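Local coordinates for devB protein (Vibrio cholerae O1 biovar eltor str. N16961, PDB 1Y89) that probably acts as a 6-phosphogluconolactonase, hydrolysing 6-phosphogluconolactone to 6-phosphogluconate in the pentose phosphate pathway, at residues Val31-Ser36 with Leu62-Gly67; Asp68-Ala73 with Ser169-Val174; Leu137-Asp142 with Ile187-Leu192; Ser147-Gln152 with Ser165-Gly170; Ala158-Val163 with Thr177-Gln182. One frame throughout, in Å; residues are numbered along the deposited sequence.

Interaction 1. Residues Val31-Ser36 with Leu62-Gly67; sequences VHISLS and LHFWWG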
# COMPACT_ATOMS: atom_id res chain seq x y z
N VAL A 31 -20.58 -5.30 0.79
CA VAL A 31 -19.43 -4.46 1.09
C VAL A 31 -20.00 -3.04 1.21
O VAL A 31 -20.66 -2.54 0.29
CB VAL A 31 -18.35 -4.51 -0.03
CG1 VAL A 31 -17.15 -3.55 0.30
CG2 VAL A 31 -17.88 -5.97 -0.27
N HIS A 32 -19.78 -2.44 2.38
CA HIS A 32 -20.27 -1.09 2.66
C HIS A 32 -19.17 -0.07 2.45
O HIS A 32 -18.11 -0.11 3.14
CB HIS A 32 -20.84 -1.05 4.08
CG HIS A 32 -22.08 -1.88 4.20
ND1 HIS A 32 -23.30 -1.44 3.74
CD2 HIS A 32 -22.27 -3.15 4.65
CE1 HIS A 32 -24.21 -2.38 3.95
NE2 HIS A 32 -23.61 -3.43 4.50
N ILE A 33 -19.44 0.84 1.50
CA ILE A 33 -18.47 1.83 1.06
C ILE A 33 -19.04 3.23 1.30
O ILE A 33 -20.19 3.52 0.96
CB ILE A 33 -18.07 1.63 -0.42
CG1 ILE A 33 -17.43 0.21 -0.57
CG2 ILE A 33 -17.07 2.78 -0.91
CD1 ILE A 33 -17.39 -0.29 -1.95
N SER A 34 -18.23 4.08 1.92
CA SER A 34 -18.63 5.46 2.17
C SER A 34 -17.94 6.41 1.15
O SER A 34 -16.69 6.41 1.02
CB SER A 34 -18.28 5.85 3.60
OG SER A 34 -18.56 7.24 3.80
N LEU A 35 -18.74 7.24 0.48
CA LEU A 35 -18.24 8.11 -0.59
C LEU A 35 -18.14 9.56 -0.14
O LEU A 35 -19.05 10.06 0.50
CB LEU A 35 -19.17 8.04 -1.79
CG LEU A 35 -19.35 6.68 -2.48
CD1 LEU A 35 -20.36 6.78 -3.62
CD2 LEU A 35 -17.97 6.20 -3.04
N SER A 36 -17.05 10.21 -0.53
CA SER A 36 -16.88 11.66 -0.41
C SER A 36 -17.26 12.25 -1.78
O SER A 36 -17.42 11.50 -2.77
CB SER A 36 -15.42 11.98 -0.06
OG SER A 36 -14.58 11.26 -0.94
N LEU A 62 -22.26 -4.23 -3.72
CA LEU A 62 -21.72 -2.98 -3.15
C LEU A 62 -22.85 -2.12 -2.60
O LEU A 62 -23.91 -2.04 -3.19
CB LEU A 62 -20.93 -2.18 -4.22
CG LEU A 62 -19.75 -2.85 -4.93
CD1 LEU A 62 -18.99 -1.87 -5.81
CD2 LEU A 62 -18.81 -3.50 -3.93
N HIS A 63 -22.62 -1.51 -1.44
CA HIS A 63 -23.56 -0.57 -0.85
C HIS A 63 -22.87 0.76 -0.68
O HIS A 63 -21.79 0.83 -0.09
CB HIS A 63 -24.06 -1.10 0.52
CG HIS A 63 -24.94 -2.29 0.38
ND1 HIS A 63 -26.31 -2.22 0.51
CD2 HIS A 63 -24.66 -3.57 0.01
CE1 HIS A 63 -26.83 -3.42 0.30
NE2 HIS A 63 -25.85 -4.26 -0.02
N PHE A 64 -23.46 1.81 -1.23
CA PHE A 64 -22.85 3.13 -1.15
C PHE A 64 -23.57 4.00 -0.15
O PHE A 64 -24.81 4.09 -0.17
CB PHE A 64 -22.82 3.85 -2.52
CG PHE A 64 -21.85 3.23 -3.47
CD1 PHE A 64 -20.51 3.09 -3.14
CD2 PHE A 64 -22.28 2.78 -4.70
CE1 PHE A 64 -19.59 2.50 -4.05
CE2 PHE A 64 -21.38 2.20 -5.61
CZ PHE A 64 -20.03 2.06 -5.27
N TRP A 65 -22.75 4.63 0.69
CA TRP A 65 -23.22 5.59 1.69
C TRP A 65 -22.34 6.82 1.47
O TRP A 65 -21.41 6.77 0.67
CB TRP A 65 -23.01 5.05 3.10
CG TRP A 65 -23.65 3.72 3.36
CD1 TRP A 65 -23.19 2.48 2.95
CD2 TRP A 65 -24.83 3.48 4.12
NE1 TRP A 65 -24.04 1.49 3.39
CE2 TRP A 65 -25.04 2.07 4.14
CE3 TRP A 65 -25.72 4.30 4.82
CZ2 TRP A 65 -26.11 1.48 4.79
CZ3 TRP A 65 -26.80 3.71 5.48
CH2 TRP A 65 -26.98 2.31 5.46
N TRP A 66 -22.67 7.91 2.16
CA TRP A 66 -21.93 9.17 2.10
C TRP A 66 -21.29 9.53 3.42
O TRP A 66 -21.96 9.44 4.47
CB TRP A 66 -22.82 10.31 1.56
CG TRP A 66 -22.81 10.23 0.05
CD1 TRP A 66 -22.02 10.95 -0.81
CD2 TRP A 66 -23.55 9.31 -0.75
NE1 TRP A 66 -22.24 10.53 -2.09
CE2 TRP A 66 -23.16 9.52 -2.08
CE3 TRP A 66 -24.50 8.30 -0.45
CZ2 TRP A 66 -23.72 8.78 -3.15
CZ3 TRP A 66 -25.04 7.56 -1.51
CH2 TRP A 66 -24.64 7.79 -2.84
N GLY A 67 -20.00 9.91 3.39
CA GLY A 67 -19.36 10.40 4.63
C GLY A 67 -19.98 11.75 5.04
O GLY A 67 -20.01 12.13 6.21
O HOH W 1 -20.06 11.64 -3.65
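Leu35 reaches across to Phe64 and Trp66, and its side chain can be followed from base to tip. CB lies over the face of the Trp66 five-membered ring, a CH-pi contact 4.2 Å from CB to the ring centroid. A chi1 of -61° sets CG anti to the carbonyl carbon, where it comes to 3.8 Å from Phe64 CD1. Of the two methyls, Leu35 CD1 touches both rings, Phe64 CD1 at 3.7 Å and Trp66 CZ2 at 3.9 Å, while CD2 faces the Phe64 CD1-CE1 side. Val31, Ile33 and Leu62 continue this apolar face, which Met21 and Tyr24 of helix 10-25 cover.

The other face carries His32, His63 and Trp65 as an aromatic cluster. Trp65 NE1 donates to His32 ND1 at 3.0 Å, tilted 17° from the imidazole plane, which requires ND1 of His32 to be the unprotonated nitrogen here. His32 CE1 sits over the face of the His63 ring, whose own ND1 bonds to His100 NE2; His100 also stacks on Trp65. Further along this face, Ser34 OG is held by Lys176.

Between the faces, backbone bonds alternate from His63 N to Val31 O (2.8 Å) through to Gly67 N and Leu35 O, and a water joins Trp66 NE1 to Ser36 O. Strands running the same way, with helix 39-48 in the connection between them, form the beta-alpha-beta unit characteristic of a Rossmann-like alpha/beta sheet.

Interaction 2. Residues Asp68-Ala73 with Ser169-Val174; sequences DERCVA and SGQLRV. With PO4 (phosphate ion), chain C.
The guanidinium of Arg173 has Arg70 NE over one face, 3.7 Å from Arg173 NH2, while a phosphate ion and Gln171 OE1 sit at its edges in plane. The Arg70 guanidinium meets the same phosphate edge-on, and the two planes are turned 39° against each other. Arg173 NH1 donates to phosphate O1 at 2.9 Å and NH2 to O4 at 2.8 Å, both almost straight, and Arg70 NH2 adds a bond of 3.1 Å to O3, while Arg70 NH1 is held by Glu78 O. Two like charges side by side are thus probably balanced by the anion they share. Arg173 NE and NH2 also grip Gln171 OE1 side-on, which fixes the rotation of the guanidinium; the amide of Gln171 in turn lies against Arg70 CG.

Underneath, strand 62-70 pairs antiparallel with strand 172-176. Glu69 and Val174 are the hydrogen-bonded pair, N to O in both directions, and Arg70 and Arg173 the non-hydrogen-bonded pair, which brings both arginines to the same face of the sheet. The ion probably came from the crystallisation liquor, but a doubly arginine-lined anion site is consistent with binding of a sugar phosphate; His144 NE2 bonds to it too.

Asp68 OD2 reaches Arg173 NH1 in a long salt bridge of 3.8 Å, out of the guanidinium plane, while Ser147 OG bonds to both. Cys71 centres an inverse gamma turn beyond the strand. Its N donates to Leu172 O at 2.9 Å, and SG, anti to the carbonyl carbon (chi1 -69°), rests 4.0 Å from Val174 CG2.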
# COMPACT_ATOMS: atom_id res chain seq x y z
N ASP A 68 -20.45 12.50 4.05
CA ASP A 68 -21.22 13.72 4.33
C ASP A 68 -22.05 14.07 3.09
O ASP A 68 -21.75 13.59 1.97
CB ASP A 68 -20.29 14.92 4.76
CG ASP A 68 -19.39 15.45 3.64
OD1 ASP A 68 -18.76 14.64 2.92
OD2 ASP A 68 -19.27 16.70 3.53
N GLU A 69 -23.03 14.93 3.31
CA GLU A 69 -23.93 15.39 2.27
C GLU A 69 -24.35 16.81 2.60
O GLU A 69 -24.54 17.14 3.78
CB GLU A 69 -25.18 14.50 2.17
CG GLU A 69 -26.18 14.89 1.05
CD GLU A 69 -25.52 14.91 -0.32
OE1 GLU A 69 -24.94 15.98 -0.70
OE2 GLU A 69 -25.56 13.86 -1.01
N ARG A 70 -24.48 17.64 1.55
CA ARG A 70 -24.96 18.99 1.66
C ARG A 70 -26.49 18.96 1.78
O ARG A 70 -27.18 18.16 1.11
CB ARG A 70 -24.54 19.83 0.44
CG ARG A 70 -23.02 20.12 0.39
CD ARG A 70 -22.17 18.92 -0.04
NE ARG A 70 -20.77 19.31 -0.33
CZ ARG A 70 -20.37 19.90 -1.46
NH1 ARG A 70 -21.23 20.16 -2.45
NH2 ARG A 70 -19.08 20.21 -1.61
N CYS A 71 -27.03 19.79 2.65
CA CYS A 71 -28.46 19.75 2.93
C CYS A 71 -29.19 20.48 1.83
O CYS A 71 -29.83 21.52 2.08
CB CYS A 71 -28.78 20.29 4.34
SG CYS A 71 -28.14 19.15 5.56
N VAL A 72 -29.11 19.91 0.63
CA VAL A 72 -29.78 20.45 -0.56
C VAL A 72 -30.49 19.30 -1.25
O VAL A 72 -30.16 18.12 -1.01
CB VAL A 72 -28.79 21.14 -1.57
CG1 VAL A 72 -28.17 22.46 -0.98
CG2 VAL A 72 -27.68 20.16 -2.08
N ALA A 73 -31.45 19.63 -2.13
CA ALA A 73 -32.16 18.62 -2.92
C ALA A 73 -31.18 17.76 -3.73
O ALA A 73 -30.11 18.24 -4.14
CB ALA A 73 -33.20 19.27 -3.85
N SER A 169 -19.68 29.52 4.69
CA SER A 169 -20.99 29.88 4.11
C SER A 169 -22.17 29.63 5.05
O SER A 169 -23.24 30.19 4.87
CB SER A 169 -21.21 29.07 2.82
OG SER A 169 -21.33 27.69 3.19
N GLY A 170 -21.97 28.79 6.06
CA GLY A 170 -23.05 28.42 6.94
C GLY A 170 -23.92 27.33 6.34
O GLY A 170 -24.89 26.89 6.96
N GLN A 171 -23.55 26.84 5.17
CA GLN A 171 -24.32 25.79 4.51
C GLN A 171 -24.35 24.58 5.43
O GLN A 171 -23.30 24.14 5.93
CB GLN A 171 -23.66 25.40 3.19
CG GLN A 171 -24.39 24.25 2.46
CD GLN A 171 -23.53 23.64 1.38
OE1 GLN A 171 -22.39 23.19 1.65
NE2 GLN A 171 -24.02 23.68 0.15
N LEU A 172 -25.54 24.02 5.66
CA LEU A 172 -25.70 22.84 6.50
C LEU A 172 -25.34 21.55 5.79
O LEU A 172 -25.63 21.39 4.61
CB LEU A 172 -27.14 22.75 7.03
CG LEU A 172 -27.53 23.91 7.95
CD1 LEU A 172 -28.99 23.78 8.29
CD2 LEU A 172 -26.63 23.96 9.21
N ARG A 173 -24.69 20.64 6.53
CA ARG A 173 -24.38 19.28 6.06
C ARG A 173 -24.75 18.27 7.13
O ARG A 173 -24.72 18.59 8.32
CB ARG A 173 -22.85 19.11 5.86
CG ARG A 173 -22.31 19.81 4.58
CD ARG A 173 -21.63 21.09 4.91
NE ARG A 173 -21.15 21.71 3.67
CZ ARG A 173 -19.99 21.41 3.06
NH1 ARG A 173 -19.15 20.53 3.59
NH2 ARG A 173 -19.66 22.01 1.92
N VAL A 174 -25.04 17.05 6.70
CA VAL A 174 -25.11 15.88 7.60
C VAL A 174 -23.81 15.11 7.39
O VAL A 174 -23.41 14.88 6.25
CB VAL A 174 -26.34 15.00 7.28
CG1 VAL A 174 -26.29 13.67 8.08
CG2 VAL A 174 -27.62 15.79 7.58
P PO4 C . -16.34 20.38 0.96
O1 PO4 C . -16.57 19.90 2.38
O2 PO4 C . -14.91 20.74 0.82
O3 PO4 C . -16.74 19.23 0.10
O4 PO4 C . -17.18 21.57 0.74

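Interaction 3. Residues Leu137-Asp142 with Ile187-Leu192; sequences LGVGAD and ISYLVL. With PO4 (phosphate ion), chain E.
Leu137 lies alongside Tyr189, its side chain pointing the same way, and loses more surface to the contact than any other residue of the two segments. Its CD1 is 3.5 Å from Tyr189 CE1, and CB rests near the same side of the ring. The same methyl, Leu137 CD1, also meets Ile187 CB at 4.0 Å. The backbone of Leu137 is held at both ends: N donates to Ser188 O and O accepts from Leu190 N, each at 2.8 Å, the pattern of parallel strands.

Val139 carries the contact past the single bridge, Leu137 with Tyr189. With chi1 at 180°, CG2 stands anti to the carbonyl carbon, and this branch packs against Tyr189 CD1 at 3.5 Å and Val191 CG2 at 3.6 Å, the valine crossing the tyrosine at about a right angle. Here the chains have moved apart, and a water spans the opening, accepting from Val139 N and donating to Leu190 O. Leu137 and Val139 approach the CD1 edge of the Tyr189 ring from opposite sides of its plane, with Gly138 O near that plane; the tyrosine hydroxyl bonds to Ile218 O and its ring stacks on Trp227.

Beyond this, the backbone swings off toward a phosphate ion, to which Ala141 N donates at 2.8 Å to O2. A loop leaving the carboxyl end of a parallel strand is where Rossmann-like folds commonly place a binding site, though this ion probably came from the crystallisation liquor. Strand 186-191 lies between strands 134-137 and 224-230, with Leu190 on helix 10-25 and both Val139 and Tyr189 on helix 214-217.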
# COMPACT_ATOMS: atom_id res chain seq x y z
N LEU A 137 -12.19 9.46 1.66
CA LEU A 137 -12.24 10.76 2.34
C LEU A 137 -11.49 11.80 1.54
O LEU A 137 -10.54 11.45 0.80
CB LEU A 137 -11.62 10.68 3.76
CG LEU A 137 -12.45 9.79 4.70
CD1 LEU A 137 -11.62 9.53 5.98
CD2 LEU A 137 -13.80 10.49 5.06
N GLY A 138 -11.92 13.05 1.70
CA GLY A 138 -11.20 14.21 1.19
C GLY A 138 -10.41 14.90 2.30
O GLY A 138 -10.64 14.65 3.52
N VAL A 139 -9.49 15.78 1.89
CA VAL A 139 -8.86 16.67 2.85
C VAL A 139 -8.90 18.11 2.32
O VAL A 139 -8.30 18.38 1.30
CB VAL A 139 -7.40 16.26 3.11
CG1 VAL A 139 -6.73 17.23 4.12
CG2 VAL A 139 -7.33 14.83 3.59
N GLY A 140 -9.60 19.02 3.01
CA GLY A 140 -9.71 20.39 2.54
C GLY A 140 -8.43 21.16 2.75
O GLY A 140 -7.49 20.66 3.42
N ALA A 141 -8.37 22.38 2.21
CA ALA A 141 -7.19 23.23 2.40
C ALA A 141 -7.04 23.59 3.88
O ALA A 141 -5.93 23.92 4.30
CB ALA A 141 -7.24 24.53 1.48
N ASP A 142 -8.14 23.49 4.65
CA ASP A 142 -8.17 23.73 6.12
C ASP A 142 -8.00 22.45 6.93
O ASP A 142 -8.10 22.44 8.17
CB ASP A 142 -9.49 24.42 6.51
CG ASP A 142 -10.70 23.50 6.30
OD1 ASP A 142 -10.58 22.48 5.57
OD2 ASP A 142 -11.78 23.83 6.84
N ILE A 187 -9.77 3.42 5.77
CA ILE A 187 -10.16 4.76 5.33
C ILE A 187 -9.02 5.27 4.47
O ILE A 187 -7.86 4.97 4.74
CB ILE A 187 -10.50 5.74 6.53
CG1 ILE A 187 -9.21 6.17 7.27
CG2 ILE A 187 -11.51 5.07 7.54
CD1 ILE A 187 -9.46 7.20 8.46
N SER A 188 -9.37 6.04 3.44
CA SER A 188 -8.40 6.42 2.44
C SER A 188 -8.60 7.88 2.11
O SER A 188 -9.63 8.22 1.52
CB SER A 188 -8.54 5.59 1.13
OG SER A 188 -8.56 4.19 1.39
N TYR A 189 -7.63 8.70 2.50
CA TYR A 189 -7.66 10.13 2.18
C TYR A 189 -7.11 10.34 0.78
O TYR A 189 -5.98 9.92 0.50
CB TYR A 189 -6.79 10.90 3.17
CG TYR A 189 -7.35 10.92 4.58
CD1 TYR A 189 -8.42 11.77 4.90
CD2 TYR A 189 -6.77 10.13 5.61
CE1 TYR A 189 -8.95 11.82 6.18
CE2 TYR A 189 -7.29 10.16 6.92
CZ TYR A 189 -8.37 11.02 7.19
OH TYR A 189 -8.91 11.10 8.45
N LEU A 190 -7.93 10.90 -0.11
CA LEU A 190 -7.60 11.00 -1.53
C LEU A 190 -7.23 12.46 -1.74
O LEU A 190 -8.10 13.35 -1.70
CB LEU A 190 -8.80 10.60 -2.40
CG LEU A 190 -9.45 9.24 -2.07
CD1 LEU A 190 -10.62 8.96 -3.06
CD2 LEU A 190 -8.38 8.09 -2.07
N VAL A 191 -5.93 12.70 -1.93
CA VAL A 191 -5.41 14.08 -1.83
C VAL A 191 -4.54 14.34 -3.04
O VAL A 191 -3.37 13.95 -3.04
CB VAL A 191 -4.59 14.28 -0.53
CG1 VAL A 191 -4.19 15.75 -0.38
CG2 VAL A 191 -5.42 13.83 0.69
N LEU A 192 -5.13 14.99 -4.04
CA LEU A 192 -4.50 15.19 -5.33
C LEU A 192 -4.33 16.66 -5.69
O LEU A 192 -5.18 17.50 -5.36
CB LEU A 192 -5.33 14.50 -6.43
CG LEU A 192 -5.06 13.00 -6.59
CD1 LEU A 192 -5.29 12.18 -5.35
CD2 LEU A 192 -5.87 12.44 -7.74
P PO4 E . -11.46 23.50 1.13
O1 PO4 E . -11.16 23.73 2.62
O2 PO4 E . -10.33 22.88 0.33
O3 PO4 E . -12.66 22.60 0.99
O4 PO4 E . -11.79 24.86 0.53
O HOH W 2 -8.83 15.86 -0.91

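Interaction 4. Residues Ser147-Gln152 with Ser165-Gly170; sequences SLFPGQ and SHPESG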
# COMPACT_ATOMS: atom_id res chain seq x y z
N SER A 147 -17.63 16.36 6.84
CA SER A 147 -17.99 17.75 7.19
C SER A 147 -17.64 18.02 8.66
O SER A 147 -18.41 18.68 9.42
CB SER A 147 -19.49 18.07 6.89
OG SER A 147 -19.64 18.37 5.50
N LEU A 148 -16.48 17.48 9.03
CA LEU A 148 -15.88 17.66 10.33
C LEU A 148 -14.80 18.72 10.14
O LEU A 148 -13.75 18.44 9.55
CB LEU A 148 -15.23 16.34 10.79
CG LEU A 148 -16.24 15.18 10.91
CD1 LEU A 148 -15.49 13.86 11.25
CD2 LEU A 148 -17.36 15.52 11.93
N PHE A 149 -15.08 19.93 10.62
CA PHE A 149 -14.23 21.09 10.37
C PHE A 149 -13.38 21.42 11.59
O PHE A 149 -13.81 21.19 12.72
CB PHE A 149 -15.11 22.29 9.98
CG PHE A 149 -15.72 22.15 8.60
CD1 PHE A 149 -15.00 22.53 7.47
CD2 PHE A 149 -17.02 21.67 8.45
CE1 PHE A 149 -15.57 22.40 6.19
CE2 PHE A 149 -17.60 21.53 7.18
CZ PHE A 149 -16.87 21.87 6.05
N PRO A 150 -12.18 22.00 11.36
CA PRO A 150 -11.27 22.34 12.46
C PRO A 150 -11.94 23.28 13.46
O PRO A 150 -12.67 24.18 13.06
CB PRO A 150 -10.08 23.03 11.77
CG PRO A 150 -10.48 23.24 10.32
CD PRO A 150 -11.63 22.33 10.02
N GLY A 151 -11.73 23.04 14.75
CA GLY A 151 -12.34 23.86 15.79
C GLY A 151 -13.81 23.57 16.08
O GLY A 151 -14.33 24.02 17.11
N GLN A 152 -14.49 22.86 15.19
CA GLN A 152 -15.91 22.57 15.40
C GLN A 152 -16.24 21.09 15.47
O GLN A 152 -17.40 20.72 15.56
CB GLN A 152 -16.82 23.36 14.42
CG GLN A 152 -16.56 23.21 12.94
CD GLN A 152 -17.59 23.98 12.04
OE1 GLN A 152 -18.44 23.38 11.36
NE2 GLN A 152 -17.53 25.31 12.08
N SER A 165 -22.19 22.95 10.13
CA SER A 165 -22.36 24.06 9.18
C SER A 165 -21.02 24.45 8.63
O SER A 165 -20.02 24.48 9.36
CB SER A 165 -23.10 25.24 9.80
OG SER A 165 -22.26 25.90 10.69
N HIS A 166 -20.97 24.66 7.32
CA HIS A 166 -19.74 25.07 6.69
C HIS A 166 -19.26 26.37 7.37
O HIS A 166 -20.04 27.32 7.52
CB HIS A 166 -19.94 25.28 5.20
CG HIS A 166 -18.66 25.37 4.44
ND1 HIS A 166 -17.88 26.51 4.44
CD2 HIS A 166 -17.98 24.45 3.71
CE1 HIS A 166 -16.78 26.30 3.74
NE2 HIS A 166 -16.82 25.06 3.27
N PRO A 167 -17.99 26.42 7.78
CA PRO A 167 -17.51 27.59 8.52
C PRO A 167 -17.49 28.88 7.70
O PRO A 167 -17.52 29.97 8.28
CB PRO A 167 -16.09 27.21 8.94
CG PRO A 167 -15.88 25.81 8.49
CD PRO A 167 -16.95 25.39 7.60
N GLU A 168 -17.45 28.77 6.37
CA GLU A 168 -17.43 29.96 5.53
C GLU A 168 -18.83 30.45 5.13
O GLU A 168 -19.13 31.66 5.22
CB GLU A 168 -16.57 29.72 4.28
CG GLU A 168 -16.28 31.03 3.45
CD GLU A 168 -15.19 31.93 4.09
OE1 GLU A 168 -14.60 31.52 5.11
OE2 GLU A 168 -14.90 33.03 3.54
N SER A 169 -19.68 29.52 4.69
CA SER A 169 -20.99 29.88 4.11
C SER A 169 -22.17 29.63 5.05
O SER A 169 -23.24 30.19 4.87
CB SER A 169 -21.21 29.07 2.82
OG SER A 169 -21.33 27.69 3.19
N GLY A 170 -21.97 28.79 6.06
CA GLY A 170 -23.05 28.42 6.94
C GLY A 170 -23.92 27.33 6.34
O GLY A 170 -24.89 26.89 6.96
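Ser165 opens the contact with its carbonyl, O lying 4.2 Å from Phe149 CD2. His166 follows with its CA-CB bond directed away from the opposite loop, yet its ring turns back to Phe149: His166 CD2 is 3.7 Å from Phe149 CZ, and the phenyl presents its edge to the imidazole face, planes 66° apart, in an edge-to-face pair. Pro167 closes on the phenyl from above. Its CD stands over the ring centre, 3.4 Å from the centroid and 11° off the normal, a tight CH-pi contact, with Pro167 CG 3.5 Å from Phe149 CD1. The same CD lies over a face of the His166 ring, near its rim, so one methylene serves both aromatics.

Glu168 N donates to His166 ND1 at 3.0 Å, holding the imidazole in its rotation. The turn is then closed by Gly170 N, which bonds to His166 O at 2.8 Å with a positive phi at the glycine.

From His166 on, these residues form the loop between the edge strand 161-165 and its antiparallel neighbour 172-176. Phe149, from the long loop after strand 134-137, stacks on His144 and, with His166, touches Arg173 of strand 172-176 beside a bound phosphate ion.

Interaction 5. Residues Ala158-Val163 with Thr177-Gln182; sequences ANLSVV and TAKVLQ
Lys179 NZ donates to Ala158 O at 2.7 Å, and Thr177 OG1 donates to Asn159 O at the same distance of 2.7 Å. A third bond runs from Thr177 N to Leu160 O at 3.1 Å, the donor standing above the carbonyl plane. Three consecutive carbonyls of the chain leading into edge strand 161-165 are thus taken up by the start of helix 178-183, where Thr177 occupies the N-cap position. The helix follows directly on strand 172-176, which pairs with 161-165, so the contact ties the entry of a beta hairpin to its exit.

Thr177 carries most of this. OG1 lies between the backbone N and the carbonyl carbon (chi1 56°), which leaves CG2 beside the backbone N and against the strand; that methyl sits 3.6 Å from Ser161 C and 4.0 Å from Val162 CB. The lysine comes in extended from CG outward, its CD and CE also running beside Ala158 O, so that its ammonium group meets the carbonyl at the more exposed margin of the contact.

Deeper in, Leu160 and Val180 cross at about a right angle. Leu160 also leans on Met119 of helix 108-122 and on Thr129 and Pro130, while Val180 packs on Phe132. Ser161 points away toward helix 108-122, where its OG bonds to Ala112 O. Val180 makes its contact through a single methyl: CG2 lies 3.8 Å from Leu160 CB and only 3.3 Å from Leu160 O.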
# COMPACT_ATOMS: atom_id res chain seq x y z
N ALA A 158 -20.37 10.54 20.73
CA ALA A 158 -20.78 9.13 20.76
C ALA A 158 -21.83 8.78 19.68
O ALA A 158 -22.10 7.59 19.41
CB ALA A 158 -21.27 8.74 22.16
N ASN A 159 -22.42 9.81 19.07
CA ASN A 159 -23.36 9.62 17.97
C ASN A 159 -22.64 9.18 16.68
O ASN A 159 -21.41 9.33 16.55
CB ASN A 159 -24.17 10.88 17.68
CG ASN A 159 -25.05 11.32 18.84
OD1 ASN A 159 -25.28 12.52 19.03
ND2 ASN A 159 -25.60 10.37 19.56
N LEU A 160 -23.41 8.64 15.73
CA LEU A 160 -22.85 8.18 14.46
C LEU A 160 -22.86 9.25 13.38
O LEU A 160 -22.16 9.13 12.36
CB LEU A 160 -23.56 6.91 13.97
CG LEU A 160 -23.68 5.77 14.98
CD1 LEU A 160 -24.48 4.61 14.38
CD2 LEU A 160 -22.29 5.31 15.46
N SER A 161 -23.65 10.31 13.58
CA SER A 161 -23.73 11.37 12.56
C SER A 161 -23.94 12.67 13.31
O SER A 161 -24.26 12.66 14.51
CB SER A 161 -24.91 11.14 11.64
OG SER A 161 -26.10 11.14 12.44
N VAL A 162 -23.79 13.77 12.59
CA VAL A 162 -23.89 15.08 13.20
C VAL A 162 -24.33 16.07 12.14
O VAL A 162 -23.98 15.90 10.96
CB VAL A 162 -22.51 15.49 13.88
CG1 VAL A 162 -21.36 15.61 12.83
CG2 VAL A 162 -22.65 16.76 14.76
N VAL A 163 -25.07 17.11 12.55
CA VAL A 163 -25.31 18.24 11.65
C VAL A 163 -24.17 19.23 11.81
O VAL A 163 -23.83 19.60 12.93
CB VAL A 163 -26.69 18.92 11.89
CG1 VAL A 163 -26.88 20.19 10.97
CG2 VAL A 163 -27.82 17.91 11.68
N THR A 177 -19.73 11.06 12.07
CA THR A 177 -18.86 11.57 13.13
C THR A 177 -17.48 10.90 13.04
O THR A 177 -17.32 9.88 12.33
CB THR A 177 -19.42 11.26 14.52
OG1 THR A 177 -19.64 9.84 14.62
CG2 THR A 177 -20.72 12.04 14.73
N ALA A 178 -16.50 11.45 13.77
CA ALA A 178 -15.14 10.86 13.79
C ALA A 178 -15.18 9.37 14.20
O ALA A 178 -14.43 8.53 13.67
CB ALA A 178 -14.24 11.64 14.74
N LYS A 179 -16.07 9.05 15.14
CA LYS A 179 -16.22 7.70 15.65
C LYS A 179 -16.47 6.67 14.56
O LYS A 179 -15.91 5.56 14.59
CB LYS A 179 -17.39 7.70 16.64
CG LYS A 179 -17.80 6.36 17.13
CD LYS A 179 -18.95 6.61 18.15
CE LYS A 179 -19.38 5.35 18.79
NZ LYS A 179 -20.36 5.57 19.93
N VAL A 180 -17.33 7.02 13.60
CA VAL A 180 -17.59 6.07 12.50
C VAL A 180 -16.33 5.89 11.62
O VAL A 180 -15.97 4.77 11.20
CB VAL A 180 -18.80 6.53 11.66
CG1 VAL A 180 -19.02 5.59 10.46
CG2 VAL A 180 -20.07 6.61 12.58
N LEU A 181 -15.66 7.00 11.29
CA LEU A 181 -14.39 6.86 10.55
C LEU A 181 -13.35 6.00 11.25
O LEU A 181 -12.69 5.16 10.63
CB LEU A 181 -13.78 8.24 10.22
CG LEU A 181 -14.32 9.02 9.03
CD1 LEU A 181 -15.86 9.06 8.95
CD2 LEU A 181 -13.72 10.50 9.05
N GLN A 182 -13.20 6.21 12.55
CA GLN A 182 -12.24 5.47 13.36
C GLN A 182 -12.58 3.96 13.45
O GLN A 182 -11.68 3.12 13.58
CB GLN A 182 -12.18 6.10 14.76
CG GLN A 182 -11.56 7.51 14.80
CD GLN A 182 -11.87 8.27 16.10
OE1 GLN A 182 -12.90 8.04 16.73
NE2 GLN A 182 -10.99 9.21 16.47

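Overall arrangement
Interactions 1, 2, 3 and 5 all reach one mixed sheet. Strand 62-70 serves interaction 1 and then, some 18 Å away between centres, interaction 2, where the parallel core gives way to the antiparallel pair 172-176 and 161-165. Interaction 3 uses the neighbours 134-137 and 186-191 on the other side of strand 31-35. Along the chain interaction 1 closes first; the segments of interactions 4 and 5 both fall between the two of interaction 3. Interactions 2 and 4, with centres 10 Å apart, share Ser169 and Gly170, and Asp142 of interaction 3 packs on Phe149 and Pro150. Interactions 2, 3 and 4 thereby gather around bound phosphate ions, consistent with a sugar-phosphate site.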